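Long-range contacts in putative surface anchored protein (Clostridium perfringens B, PDB 4NI6), which probably forms part of the Ig-like shaft of a bacterial cell-surface adhesin, a repeat domain stabilised by an autocatalytically formed Thr-Gln ester cross-link: residues V31-T36 / G88-Q93; I37-L42 / G81-D86; A44-N49 / S106-I111; T51-H56 / V66-T71. All blocks are in the same frame, centred on the assembly; numbering follows the deposited sequence. Where two conformers were deposited one is given.

Contact 1. Residues V31-T36 / G88-Q93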
loop_
_atom_site.group_PDB
_atom_site.type_symbol
_atom_site.label_atom_id
_atom_site.label_comp_id
_atom_site.label_asym_id
_atom_site.label_seq_id
_atom_site.Cartn_x
_atom_site.Cartn_y
_atom_site.Cartn_z
ATOM N N VAL A 31 14.064 -6.539 4.776
ATOM C CA VAL A 31 13.792 -5.587 3.689
ATOM C C VAL A 31 12.943 -4.469 4.294
ATOM O O VAL A 31 11.914 -4.745 4.906
ATOM C CB VAL A 31 13.018 -6.294 2.548
ATOM C CG1 VAL A 31 12.737 -5.334 1.403
ATOM C CG2 VAL A 31 13.789 -7.526 2.053
ATOM N N ASP A 32 13.416 -3.224 4.201
ATOM C CA ASP A 32 12.586 -2.067 4.581
ATOM C C ASP A 32 11.543 -1.790 3.515
ATOM O O ASP A 32 11.885 -1.597 2.354
ATOM C CB ASP A 32 13.458 -0.834 4.810
ATOM C CG ASP A 32 14.540 -1.066 5.847
ATOM O OD1 ASP A 32 14.404 -1.988 6.686
ATOM O OD2 ASP A 32 15.547 -0.335 5.804
ATOM N N VAL A 33 10.270 -1.841 3.889
ATOM C CA VAL A 33 9.210 -1.736 2.889
ATOM C C VAL A 33 8.374 -0.503 3.197
ATOM O O VAL A 33 7.862 -0.357 4.302
ATOM C CB VAL A 33 8.290 -2.969 2.901
ATOM C CG1 VAL A 33 7.181 -2.846 1.846
ATOM C CG2 VAL A 33 9.103 -4.231 2.659
ATOM N N LYS A 34 8.342 0.409 2.241
ATOM C CA LYS A 34 7.566 1.639 2.359
ATOM C C LYS A 34 6.632 1.718 1.159
ATOM O O LYS A 34 6.775 0.984 0.171
ATOM C CB LYS A 34 8.488 2.868 2.349
ATOM C CG LYS A 34 9.402 2.993 3.547
ATOM C CD LYS A 34 10.290 4.217 3.417
ATOM C CE LYS A 34 11.582 4.042 4.201
ATOM N NZ LYS A 34 12.114 5.344 4.689
ATOM N N ASP A 35 5.560 2.491 1.282
ATOM C CA ASP A 35 4.626 2.642 0.176
ATOM C C ASP A 35 4.216 4.110 0.056
ATOM O O ASP A 35 4.016 4.787 1.076
ATOM C CB ASP A 35 3.363 1.815 0.452
ATOM C CG ASP A 35 2.513 1.579 -0.787
ATOM O OD1 ASP A 35 3.093 1.058 -1.778
ATOM O OD2 ASP A 35 1.281 1.830 -0.778
ATOM N N THR A 36 4.255 4.599 -1.169
ATOM C CA THR A 36 3.755 5.948 -1.482
ATOM C C THR A 36 2.365 5.855 -2.095
ATOM O O THR A 36 2.122 5.044 -2.995
ATOM C CB THR A 36 4.712 6.640 -2.452
ATOM O OG1 THR A 36 5.996 6.710 -1.820
ATOM C CG2 THR A 36 4.287 8.026 -2.770
ATOM N N GLY A 88 8.378 -0.494 7.933
ATOM C CA GLY A 88 9.648 -0.805 8.584
ATOM C C GLY A 88 10.306 -2.051 8.020
ATOM O O GLY A 88 9.986 -2.521 6.931
ATOM N N ASN A 89 11.227 -2.583 8.804
ATOM C CA ASN A 89 11.986 -3.765 8.411
ATOM C C ASN A 89 11.131 -5.022 8.439
ATOM O O ASN A 89 10.431 -5.275 9.421
ATOM C CB ASN A 89 13.189 -3.956 9.355
ATOM C CG ASN A 89 14.065 -5.140 8.973
ATOM O OD1 ASN A 89 13.784 -6.277 9.361
ATOM N ND2 ASN A 89 14.984 -4.904 8.052
ATOM N N GLN A 90 11.122 -5.751 7.323
ATOM C CA GLN A 90 10.333 -6.960 7.201
ATOM C C GLN A 90 11.246 -8.110 6.851
ATOM O O GLN A 90 12.088 -8.008 5.961
ATOM C CB GLN A 90 9.267 -6.772 6.114
ATOM C CG GLN A 90 8.257 -5.670 6.451
ATOM C CD GLN A 90 7.354 -6.086 7.598
ATOM O OE1 GLN A 90 6.954 -7.237 7.679
ATOM N NE2 GLN A 90 6.956 -5.131 8.428
ATOM N N LYS A 91 11.056 -9.214 7.542
ATOM C CA LYS A 91 11.934 -10.351 7.295
ATOM C C LYS A 91 11.309 -11.299 6.258
ATOM O O LYS A 91 10.513 -12.170 6.606
ATOM C CB LYS A 91 12.355 -11.061 8.603
ATOM C CG LYS A 91 13.188 -10.221 9.588
ATOM C CD LYS A 91 14.681 -10.161 9.272
ATOM C CE LYS A 91 15.408 -9.194 10.209
ATOM N NZ LYS A 91 15.683 -9.812 11.552
ATOM N N LEU A 92 11.460 -10.915 4.988
ATOM C CA LEU A 92 10.820 -11.580 3.838
ATOM C C LEU A 92 11.582 -12.808 3.313
ATOM O O LEU A 92 12.768 -13.000 3.621
ATOM C CB LEU A 92 10.616 -10.577 2.699
ATOM C CG LEU A 92 9.828 -9.323 3.108
ATOM C CD1 LEU A 92 9.577 -8.409 1.921
ATOM C CD2 LEU A 92 8.490 -9.715 3.725
ATOM N N GLN A 93 10.874 -13.676 2.580
ATOM C CA GLN A 93 11.429 -14.977 2.171
ATOM C C GLN A 93 12.079 -14.833 0.804
ATOM O O GLN A 93 11.450 -14.391 -0.173
ATOM C CB GLN A 93 10.303 -16.023 2.111
ATOM C CG GLN A 93 9.838 -16.524 3.474
ATOM C CD GLN A 93 8.532 -17.305 3.408
ATOM O OE1 GLN A 93 7.632 -17.150 4.316
ATOM N NE2 GLN A 93 8.427 -18.169 2.366
#
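V31 and Q90 face each other as an antiparallel hydrogen-bonded pair, V31 N giving to Q90 O and Q90 N to V31 O, both at 2.7 Å, while the two short strand axes are already splayed to 127°. The next pair, D32 with N89, is non-hydrogen-bonded, and its side chains do the bridging instead. N89 has CG anti to its backbone N (chi1 -178°), and N89 ND2 gives a hydrogen bond to D32 OD1 at 3.3 Å, nearly along the C-O axis of the acid. The carboxylate and amide planes are 73° apart and the bond is long; D29 O is the stronger partner of N89 ND2.

The opposite face of the sheet, carrying V31, V33 and Q90, looks into the core of the Ig-like beta sandwich, where V33 also touches L137 of strand 121-139 in the other sheet. V33 CG2 comes to 4.1 Å from Q90 CG, the two side chains crossing at about a right angle. Beyond CG the Q90 chain bends at chi2, and its NE2 gives a hydrogen bond to F87 O, so that a polar side chain at the sheet edge is held by its own strand. After Q90 the chain leaves the strand through an inverse gamma turn centred on K91, which brings L92 back over the valines: L92 CD1 rests 4.1 Å from V31 CB and 4.3 Å from V33 CG2. The same leucine packs on V66, L137 and V139.

Contact 2. Residues I37-L42 / G81-D86; sequences IDYKDL and GQWELD
Strands 31-39 and 81-90 of the Ig-like domain run antiparallel here, and Y39 stacks over W83 on the face turned into the sandwich. I37 with W83 and Y39 with G81 are the hydrogen-bonded pairs, two backbone bonds each. Y39 CG lies between its backbone N and carbonyl carbon (chi1 62°). One face of the phenol ring meets the six-membered ring of W83, the planes 27° apart and Y39 CE2 standing over the centre of the indole; the opposite face lies on the backbone of G81, whose CA makes a CH-pi contact 3.9 Å from the Y39 ring centroid. With no side chain on G81, the phenol can settle flat against the strand. L42 and W83 meet tip to tip, L42 CD1 at 3.3 Å from W83 CH2. The indole N-H is satisfied by T74 O, and Y39 OH bonds V76 N. On the other face of the sheet, Q82 and D38 lie side by side: Q82 NE2 reaches the syn lone pair of D38 OD1 at 2.9 Å, straight and in the plane of its amide. At the edge of the phenol a water also links Y39 OH, 2.6 Å from the water oxygen, to Q82 O.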
loop_
_atom_site.group_PDB
_atom_site.type_symbol
_atom_site.label_atom_id
_atom_site.label_comp_id
_atom_site.label_asym_id
_atom_site.label_seq_id
_atom_site.Cartn_x
_atom_site.Cartn_y
_atom_site.Cartn_z
ATOM N N ILE A 37 1.434 6.674 -1.589
ATOM C CA ILE A 37 0.012 6.648 -1.990
ATOM C C ILE A 37 -0.381 8.001 -2.594
ATOM O O ILE A 37 -0.294 9.033 -1.909
ATOM C CB ILE A 37 -0.907 6.349 -0.773
ATOM C CG1 ILE A 37 -0.510 5.063 -0.011
ATOM C CG2 ILE A 37 -2.368 6.270 -1.232
ATOM C CD1 ILE A 37 0.503 5.274 1.096
ATOM N N ASP A 38 -0.594 7.986 -3.904
ATOM C CA ASP A 38 -1.132 9.161 -4.590
ATOM C C ASP A 38 -2.642 9.077 -4.661
ATOM O O ASP A 38 -3.193 8.151 -5.246
ATOM C CB ASP A 38 -0.548 9.229 -5.992
ATOM C CG ASP A 38 0.952 9.438 -5.976
ATOM O OD1 ASP A 38 1.407 10.387 -5.306
ATOM O OD2 ASP A 38 1.689 8.548 -6.457
ATOM N N TYR A 39 -3.315 10.048 -4.030
ATOM C CA TYR A 39 -4.766 10.061 -3.937
ATOM C C TYR A 39 -5.376 11.241 -4.672
ATOM O O TYR A 39 -4.721 12.275 -4.837
ATOM C CB TYR A 39 -5.233 10.049 -2.469
ATOM C CG TYR A 39 -4.797 11.237 -1.640
ATOM C CD1 TYR A 39 -5.578 12.396 -1.582
ATOM C CD2 TYR A 39 -3.603 11.228 -0.950
ATOM C CE1 TYR A 39 -5.184 13.480 -0.835
ATOM C CE2 TYR A 39 -3.213 12.297 -0.168
ATOM C CZ TYR A 39 -4.015 13.441 -0.132
ATOM O OH TYR A 39 -3.623 14.534 0.599
ATOM N N LYS A 40 -6.603 11.029 -5.127
ATOM C CA LYS A 40 -7.403 12.084 -5.742
ATOM C C LYS A 40 -8.857 11.781 -5.451
ATOM O O LYS A 40 -9.248 10.669 -5.100
ATOM C CB LYS A 40 -7.184 12.082 -7.261
ATOM N N ASP A 41 -9.675 12.822 -5.566
ATOM C CA ASP A 41 -11.114 12.723 -5.348
ATOM C C ASP A 41 -11.521 12.333 -3.928
ATOM O O ASP A 41 -12.604 11.799 -3.688
ATOM C CB ASP A 41 -11.758 11.860 -6.424
ATOM C CG ASP A 41 -11.832 12.581 -7.756
ATOM O OD1 ASP A 41 -12.413 13.689 -7.803
ATOM O OD2 ASP A 41 -11.156 12.145 -8.701
ATOM N N LEU A 42 -10.672 12.700 -2.975
ATOM C CA LEU A 42 -11.034 12.672 -1.581
ATOM C C LEU A 42 -11.611 14.039 -1.179
ATOM O O LEU A 42 -11.744 14.947 -2.011
ATOM C CB LEU A 42 -9.812 12.302 -0.734
ATOM C CG LEU A 42 -9.166 10.951 -1.104
ATOM C CD1 LEU A 42 -8.180 10.520 -0.024
ATOM C CD2 LEU A 42 -10.195 9.866 -1.342
ATOM N N GLY A 81 -3.321 14.561 -3.425
ATOM C CA GLY A 81 -2.012 14.708 -2.827
ATOM C C GLY A 81 -1.351 13.353 -2.654
ATOM O O GLY A 81 -1.714 12.383 -3.323
ATOM N N GLN A 82 -0.362 13.294 -1.766
ATOM C CA GLN A 82 0.438 12.095 -1.538
ATOM C C GLN A 82 0.528 11.802 -0.049
ATOM O O GLN A 82 0.744 12.701 0.767
ATOM C CB GLN A 82 1.829 12.315 -2.126
ATOM C CG GLN A 82 2.626 11.046 -2.233
ATOM C CD GLN A 82 3.957 11.310 -2.885
ATOM O OE1 GLN A 82 4.916 11.709 -2.230
ATOM N NE2 GLN A 82 3.997 11.186 -4.197
ATOM N N TRP A 83 0.474 10.508 0.282
ATOM C CA TRP A 83 0.789 10.033 1.623
ATOM C C TRP A 83 1.904 9.011 1.531
ATOM O O TRP A 83 2.167 8.471 0.461
ATOM C CB TRP A 83 -0.414 9.363 2.268
ATOM C CG TRP A 83 -1.589 10.266 2.503
ATOM C CD1 TRP A 83 -1.600 11.540 3.050
ATOM C CD2 TRP A 83 -2.986 9.884 2.361
ATOM N NE1 TRP A 83 -2.895 11.994 3.120
ATOM C CE2 TRP A 83 -3.773 11.025 2.770
ATOM C CE3 TRP A 83 -3.630 8.794 1.836
ATOM C CZ2 TRP A 83 -5.170 11.025 2.704
ATOM C CZ3 TRP A 83 -5.011 8.751 1.850
ATOM C CH2 TRP A 83 -5.771 9.881 2.213
ATOM N N GLU A 84 2.503 8.707 2.670
ATOM C CA GLU A 84 3.470 7.618 2.810
ATOM C C GLU A 84 3.054 6.715 3.945
ATOM O O GLU A 84 2.516 7.191 4.950
ATOM C CB GLU A 84 4.866 8.189 3.066
ATOM C CG GLU A 84 5.352 8.976 1.874
ATOM C CD GLU A 84 6.755 9.467 2.057
ATOM O OE1 GLU A 84 7.529 8.792 2.767
ATOM O OE2 GLU A 84 7.085 10.534 1.513
ATOM N N LEU A 85 3.429 5.435 3.835
ATOM C CA LEU A 85 3.156 4.439 4.874
ATOM C C LEU A 85 4.365 3.510 4.976
ATOM O O LEU A 85 4.731 2.866 3.993
ATOM C CB LEU A 85 1.903 3.621 4.537
ATOM C CG LEU A 85 1.490 2.655 5.643
ATOM C CD1 LEU A 85 -0.015 2.595 5.812
ATOM C CD2 LEU A 85 2.007 1.281 5.312
ATOM N N ASP A 86 5.008 3.476 6.138
ATOM C CA ASP A 86 6.282 2.776 6.317
ATOM C C ASP A 86 6.020 1.516 7.142
ATOM O O ASP A 86 5.624 1.609 8.308
ATOM C CB ASP A 86 7.244 3.719 7.077
ATOM C CG ASP A 86 8.668 3.217 7.155
ATOM O OD1 ASP A 86 8.914 2.058 6.765
ATOM O OD2 ASP A 86 9.536 4.013 7.580
HETATM O O HOH W 1 0.285 12.869 -5.871
HETATM O O HOH W 2 -1.149 14.699 1.474
#

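Contact 3. Residues A44-N49 / S106-I111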
loop_
_atom_site.group_PDB
_atom_site.type_symbol
_atom_site.label_atom_id
_atom_site.label_comp_id
_atom_site.label_asym_id
_atom_site.label_seq_id
_atom_site.Cartn_x
_atom_site.Cartn_y
_atom_site.Cartn_z
ATOM N N ALA A 44 -11.145 17.426 0.752
ATOM C CA ALA A 44 -10.134 18.280 1.324
ATOM C C ALA A 44 -10.298 18.468 2.827
ATOM O O ALA A 44 -11.423 18.719 3.337
ATOM C CB ALA A 44 -10.119 19.628 0.607
ATOM N N ASN A 45 -9.161 18.367 3.529
ATOM C CA ASN A 45 -9.035 18.656 4.939
ATOM C C ASN A 45 -9.634 17.614 5.841
ATOM O O ASN A 45 -9.601 17.766 7.063
ATOM C CB ASN A 45 -9.530 20.065 5.272
ATOM C CG ASN A 45 -8.876 21.094 4.397
ATOM O OD1 ASN A 45 -7.650 21.152 4.302
ATOM N ND2 ASN A 45 -9.693 21.895 3.710
ATOM N N GLU A 46 -10.171 16.545 5.265
ATOM C CA GLU A 46 -10.776 15.481 6.039
ATOM C C GLU A 46 -9.741 14.408 6.428
ATOM O O GLU A 46 -8.851 14.057 5.614
ATOM C CB GLU A 46 -11.929 14.813 5.258
ATOM C CG GLU A 46 -13.175 15.672 5.170
ATOM C CD GLU A 46 -13.849 15.890 6.501
ATOM O OE1 GLU A 46 -13.858 15.045 7.410
ATOM O OE2 GLU A 46 -14.655 16.813 6.499
ATOM N N LYS A 47 -9.919 13.832 7.608
ATOM C CA LYS A 47 -9.060 12.729 8.082
ATOM C C LYS A 47 -9.568 11.387 7.582
ATOM O O LYS A 47 -10.805 11.155 7.491
ATOM C CB LYS A 47 -9.047 12.700 9.610
ATOM C CG LYS A 47 -8.348 13.886 10.245
ATOM C CD LYS A 47 -8.050 13.711 11.726
ATOM C CE LYS A 47 -9.316 13.538 12.555
ATOM N NZ LYS A 47 -9.068 13.699 14.017
ATOM N N TYR A 48 -8.607 10.499 7.303
ATOM C CA TYR A 48 -8.855 9.121 6.850
ATOM C C TYR A 48 -8.017 8.157 7.667
ATOM O O TYR A 48 -6.918 8.515 8.084
ATOM C CB TYR A 48 -8.489 8.942 5.366
ATOM C CG TYR A 48 -9.401 9.703 4.425
ATOM C CD1 TYR A 48 -9.268 11.091 4.257
ATOM C CD2 TYR A 48 -10.330 9.031 3.658
ATOM C CE1 TYR A 48 -10.147 11.808 3.440
ATOM C CE2 TYR A 48 -11.221 9.729 2.856
ATOM C CZ TYR A 48 -11.088 11.107 2.726
ATOM O OH TYR A 48 -11.991 11.851 1.966
ATOM N N ASN A 49 -8.594 7.000 7.963
ATOM C CA ASN A 49 -7.830 5.880 8.482
ATOM C C ASN A 49 -7.222 5.160 7.272
ATOM O O ASN A 49 -7.948 4.596 6.453
ATOM C CB ASN A 49 -8.781 4.887 9.169
ATOM C CG ASN A 49 -9.844 5.533 10.090
ATOM O OD1 ASN A 49 -11.056 5.224 10.001
ATOM N ND2 ASN A 49 -9.402 6.309 11.050
ATOM N N SER A 106 -12.741 7.319 5.380
ATOM C CA SER A 106 -12.855 8.598 6.093
ATOM C C SER A 106 -13.266 8.373 7.545
ATOM O O SER A 106 -14.007 7.429 7.855
ATOM C CB SER A 106 -13.808 9.552 5.376
ATOM O OG SER A 106 -15.152 9.060 5.348
ATOM N N VAL A 107 -12.815 9.275 8.428
ATOM C CA VAL A 107 -13.197 9.231 9.823
ATOM C C VAL A 107 -14.668 9.652 10.012
ATOM O O VAL A 107 -15.402 9.045 10.799
ATOM C CB VAL A 107 -12.274 10.125 10.676
ATOM C CG1 VAL A 107 -12.775 10.231 12.112
ATOM C CG2 VAL A 107 -10.844 9.573 10.653
ATOM N N GLU A 108 -15.067 10.676 9.265
ATOM C CA GLU A 108 -16.431 11.213 9.303
ATOM C C GLU A 108 -17.303 10.589 8.218
ATOM O O GLU A 108 -16.800 10.123 7.190
ATOM C CB GLU A 108 -16.384 12.728 9.116
ATOM C CG GLU A 108 -15.455 13.447 10.073
ATOM C CD GLU A 108 -15.967 13.449 11.494
ATOM O OE1 GLU A 108 -15.160 13.718 12.407
ATOM O OE2 GLU A 108 -17.187 13.244 11.689
ATOM N N ASN A 109 -18.621 10.631 8.424
ATOM C CA ASN A 109 -19.539 10.317 7.339
ATOM C C ASN A 109 -19.467 11.415 6.282
ATOM O O ASN A 109 -19.603 12.598 6.606
ATOM C CB ASN A 109 -20.976 10.174 7.876
ATOM C CG ASN A 109 -21.171 8.893 8.675
ATOM O OD1 ASN A 109 -20.532 7.873 8.414
ATOM N ND2 ASN A 109 -22.061 8.946 9.662
ATOM N N LEU A 110 -19.270 11.026 5.026
ATOM C CA LEU A 110 -19.111 11.975 3.936
ATOM C C LEU A 110 -20.042 11.674 2.755
ATOM O O LEU A 110 -20.111 12.465 1.819
ATOM C CB LEU A 110 -17.659 11.993 3.448
ATOM C CG LEU A 110 -16.574 12.439 4.440
ATOM C CD1 LEU A 110 -15.195 12.241 3.817
ATOM C CD2 LEU A 110 -16.775 13.901 4.836
ATOM N N ILE A 111 -20.816 10.585 2.856
ATOM C CA ILE A 111 -21.694 10.109 1.769
ATOM C C ILE A 111 -23.072 9.689 2.314
ATOM O O ILE A 111 -23.174 9.217 3.450
ATOM C CB ILE A 111 -21.064 8.896 1.045
ATOM C CG1 ILE A 111 -19.814 9.328 0.272
ATOM C CG2 ILE A 111 -22.080 8.221 0.127
ATOM C CD1 ILE A 111 -19.018 8.171 -0.282
HETATM O O HOH W 3 -13.342 12.273 7.589
#
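Y48 and S106 pair where strands 47-57 and 97-106 of the mixed sheet reach one end of the Ig-like domain, just before the chain turns a corner at V107 and E108. The pair is antiparallel and non-hydrogen-bonded, with side chains that diverge.

Of the polar interactions, one direct bond joins the segments: V107 N gives to K47 O at 2.9 Å, almost straight (171°). One water donates to K47 O and to E46 OE1, the latter 2.8 Å from the water oxygen, and accepts from E108 N, so a single molecule ties three residues across the corner. The turn is braced from within by S106 OG, which donates to E108 O at 2.7 Å and is also hydrogen-bonded to Q123 N. The side chains of E46 and E108 cross at about a right angle, though the position of the E108 tip is doubtful.

Packing contacts fill in around these bonds. S106 CB lies off-centre against the Y48 ring, and Y48 itself is fixed at its far end, where OH bonds Q123 OE1 and V43 N. With V107 CG1 anti to the backbone N (chi1 173°), CG2 lies beside that N and fits between K47 and N49, 3.6 Å from N49 ND2, the V107 and N49 side chains crossing at about a right angle. L110 splits its two methyls: the L110 and E46 side chains slide past each other in opposite directions, CD2 lying against the carboxylate, while L110 CD1 comes to 3.7 Å from Y48 OH.

Contact 4. Residues T51-H56 / V66-T71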
loop_
_atom_site.group_PDB
_atom_site.type_symbol
_atom_site.label_atom_id
_atom_site.label_comp_id
_atom_site.label_asym_id
_atom_site.label_seq_id
_atom_site.Cartn_x
_atom_site.Cartn_y
_atom_site.Cartn_z
ATOM N N THR A 51 -5.162 2.039 6.070
ATOM C CA THR A 51 -4.608 0.703 6.393
ATOM C C THR A 51 -3.860 0.145 5.206
ATOM O O THR A 51 -4.397 -0.019 4.125
ATOM C CB THR A 51 -5.724 -0.282 6.766
ATOM O OG1 THR A 51 -6.398 0.190 7.935
ATOM C CG2 THR A 51 -5.144 -1.699 7.042
ATOM N N GLY A 52 -2.577 -0.142 5.423
ATOM C CA GLY A 52 -1.755 -0.828 4.427
ATOM C C GLY A 52 -1.444 -2.232 4.864
ATOM O O GLY A 52 -1.295 -2.496 6.046
ATOM N N LYS A 53 -1.514 -3.135 3.901
ATOM C CA LYS A 53 -1.198 -4.539 4.141
ATOM C C LYS A 53 -0.149 -5.003 3.160
ATOM O O LYS A 53 -0.180 -4.688 1.969
ATOM C CB LYS A 53 -2.437 -5.394 3.997
ATOM C CG LYS A 53 -3.467 -5.117 5.086
ATOM C CD LYS A 53 -4.727 -5.925 4.889
ATOM C CE LYS A 53 -5.736 -5.601 5.982
ATOM N NZ LYS A 53 -5.136 -5.913 7.318
ATOM N N LEU A 54 0.815 -5.777 3.670
ATOM C CA LEU A 54 1.815 -6.426 2.830
ATOM C C LEU A 54 1.402 -7.892 2.717
ATOM O O LEU A 54 1.319 -8.587 3.727
ATOM C CB LEU A 54 3.207 -6.313 3.466
ATOM C CG LEU A 54 4.377 -6.842 2.651
ATOM C CD1 LEU A 54 4.499 -6.110 1.325
ATOM C CD2 LEU A 54 5.665 -6.731 3.455
ATOM N N MET A 55 1.097 -8.327 1.501
ATOM C CA MET A 55 0.546 -9.666 1.250
ATOM C C MET A 55 1.563 -10.520 0.491
ATOM O O MET A 55 2.102 -10.080 -0.518
ATOM C CB MET A 55 -0.688 -9.531 0.368
ATOM C CG MET A 55 -1.753 -8.569 0.908
ATOM S SD MET A 55 -2.414 -8.979 2.553
ATOM C CE MET A 55 -3.315 -10.446 2.117
ATOM N N HIS A 56 1.805 -11.723 0.985
ATOM C CA HIS A 56 2.574 -12.733 0.270
ATOM C C HIS A 56 1.701 -13.330 -0.800
ATOM O O HIS A 56 0.593 -13.809 -0.531
ATOM C CB HIS A 56 3.036 -13.764 1.291
ATOM C CG HIS A 56 3.811 -14.907 0.722
ATOM N ND1 HIS A 56 3.902 -16.076 1.378
ATOM C CD2 HIS A 56 4.527 -15.062 -0.457
ATOM C CE1 HIS A 56 4.712 -16.916 0.705
ATOM N NE2 HIS A 56 5.079 -16.321 -0.429
ATOM N N VAL A 66 1.354 -10.656 5.626
ATOM C CA VAL A 66 2.657 -10.627 6.284
ATOM C C VAL A 66 2.674 -9.532 7.339
ATOM O O VAL A 66 3.246 -9.714 8.407
ATOM C CB VAL A 66 3.780 -10.345 5.267
ATOM C CG1 VAL A 66 5.135 -10.242 5.961
ATOM C CG2 VAL A 66 3.795 -11.427 4.201
ATOM N N ALA A 67 2.115 -8.371 6.998
ATOM C CA ALA A 67 2.184 -7.190 7.863
ATOM C C ALA A 67 0.954 -6.333 7.587
ATOM O O ALA A 67 0.445 -6.314 6.475
ATOM C CB ALA A 67 3.438 -6.370 7.583
ATOM N N THR A 68 0.547 -5.575 8.594
ATOM C CA THR A 68 -0.519 -4.592 8.457
ATOM C C THR A 68 -0.128 -3.384 9.301
ATOM O O THR A 68 0.386 -3.532 10.398
ATOM C CB THR A 68 -1.882 -5.218 8.838
ATOM O OG1 THR A 68 -2.939 -4.297 8.524
ATOM C CG2 THR A 68 -1.984 -5.571 10.321
ATOM N N LYS A 69 -0.504 -2.199 8.813
ATOM C CA LYS A 69 -0.277 -0.966 9.548
ATOM C C LYS A 69 -1.395 -0.009 9.266
ATOM O O LYS A 69 -1.772 0.160 8.111
ATOM C CB LYS A 69 1.034 -0.319 9.119
ATOM C CG LYS A 69 1.394 0.871 9.974
ATOM C CD LYS A 69 2.820 1.315 9.726
ATOM C CE LYS A 69 3.046 2.742 10.192
ATOM N NZ LYS A 69 2.900 2.889 11.666
ATOM N N THR A 70 -1.904 0.613 10.324
ATOM C CA THR A 70 -2.919 1.668 10.161
ATOM C C THR A 70 -2.421 2.969 10.784
ATOM O O THR A 70 -1.939 2.982 11.925
ATOM C CB THR A 70 -4.278 1.234 10.750
ATOM O OG1 THR A 70 -4.716 0.060 10.070
ATOM C CG2 THR A 70 -5.332 2.319 10.581
ATOM N N THR A 71 -2.568 4.080 10.053
ATOM C CA THR A 71 -2.229 5.412 10.573
ATOM C C THR A 71 -3.366 6.359 10.180
ATOM O O THR A 71 -4.112 6.088 9.234
ATOM C CB THR A 71 -0.899 5.958 9.982
ATOM O OG1 THR A 71 -0.990 5.979 8.557
ATOM C CG2 THR A 71 0.302 5.129 10.419
#
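K53 and T68 lie side by side and point the same way, across a non-hydrogen-bonded pair of the beta hairpin formed by strands 47-57 and 63-74. From K53 CB, 3.9 Å from A67 O, the chain leaves with CG anti to the carbonyl carbon (chi1 -67°), and CG passes T68 OG1 at 3.6 Å. It then runs extended through CD, and CE lies 4.0 Å from the same hydroxyl oxygen. A bend at chi4 (-59°) turns NZ back to give a hydrogen bond to T68 OG1 at 3.0 Å, while E65 takes the ammonium in a salt bridge. The T68 hydroxyl in turn makes a weak bond to G52 O.

On the same face, T51 OG1 and T70 OG1 share a hydrogen bond of 2.7 Å, so a row of polar side chains lines this surface. The backbone ladder is regular at G52 and K69 but slips toward the hairpin turn: V66 and A67 both face L54 in a classic beta bulge, with L54 O taking V66 N at 2.8 Å and A67 N more weakly at 3.4 Å. L54 and A67 point to the other face, where they pack on Q90 of strand 81-90 in the opposing sheet. Strand 97-106 flanks strand 47-57 on the side away from strand 63-74, bonding to T51, K53 and M55 through N103, F101 and V99.

Following the chain from the N terminus, strand 31-39 supplies the first halves of contacts 1 and 2, and strand 47-57 those of contacts 3 and 4. The shortest loop is the hairpin closed by contact 4. Strand 81-90 then returns to close contact 2 and, farther along, contact 1, so contact 4 lies within contact 2 and both within contact 1. Contact 3, closing last, encloses contact 4 but crosses contacts 1 and 2. Contacts 1 and 2 zip one sheet; contacts 3 and 4 belong to the other. Between the sheets, Q90 and L92 of contact 1 pack on contact 4, K69 packs on D86, and L42 and W83 meet Y48.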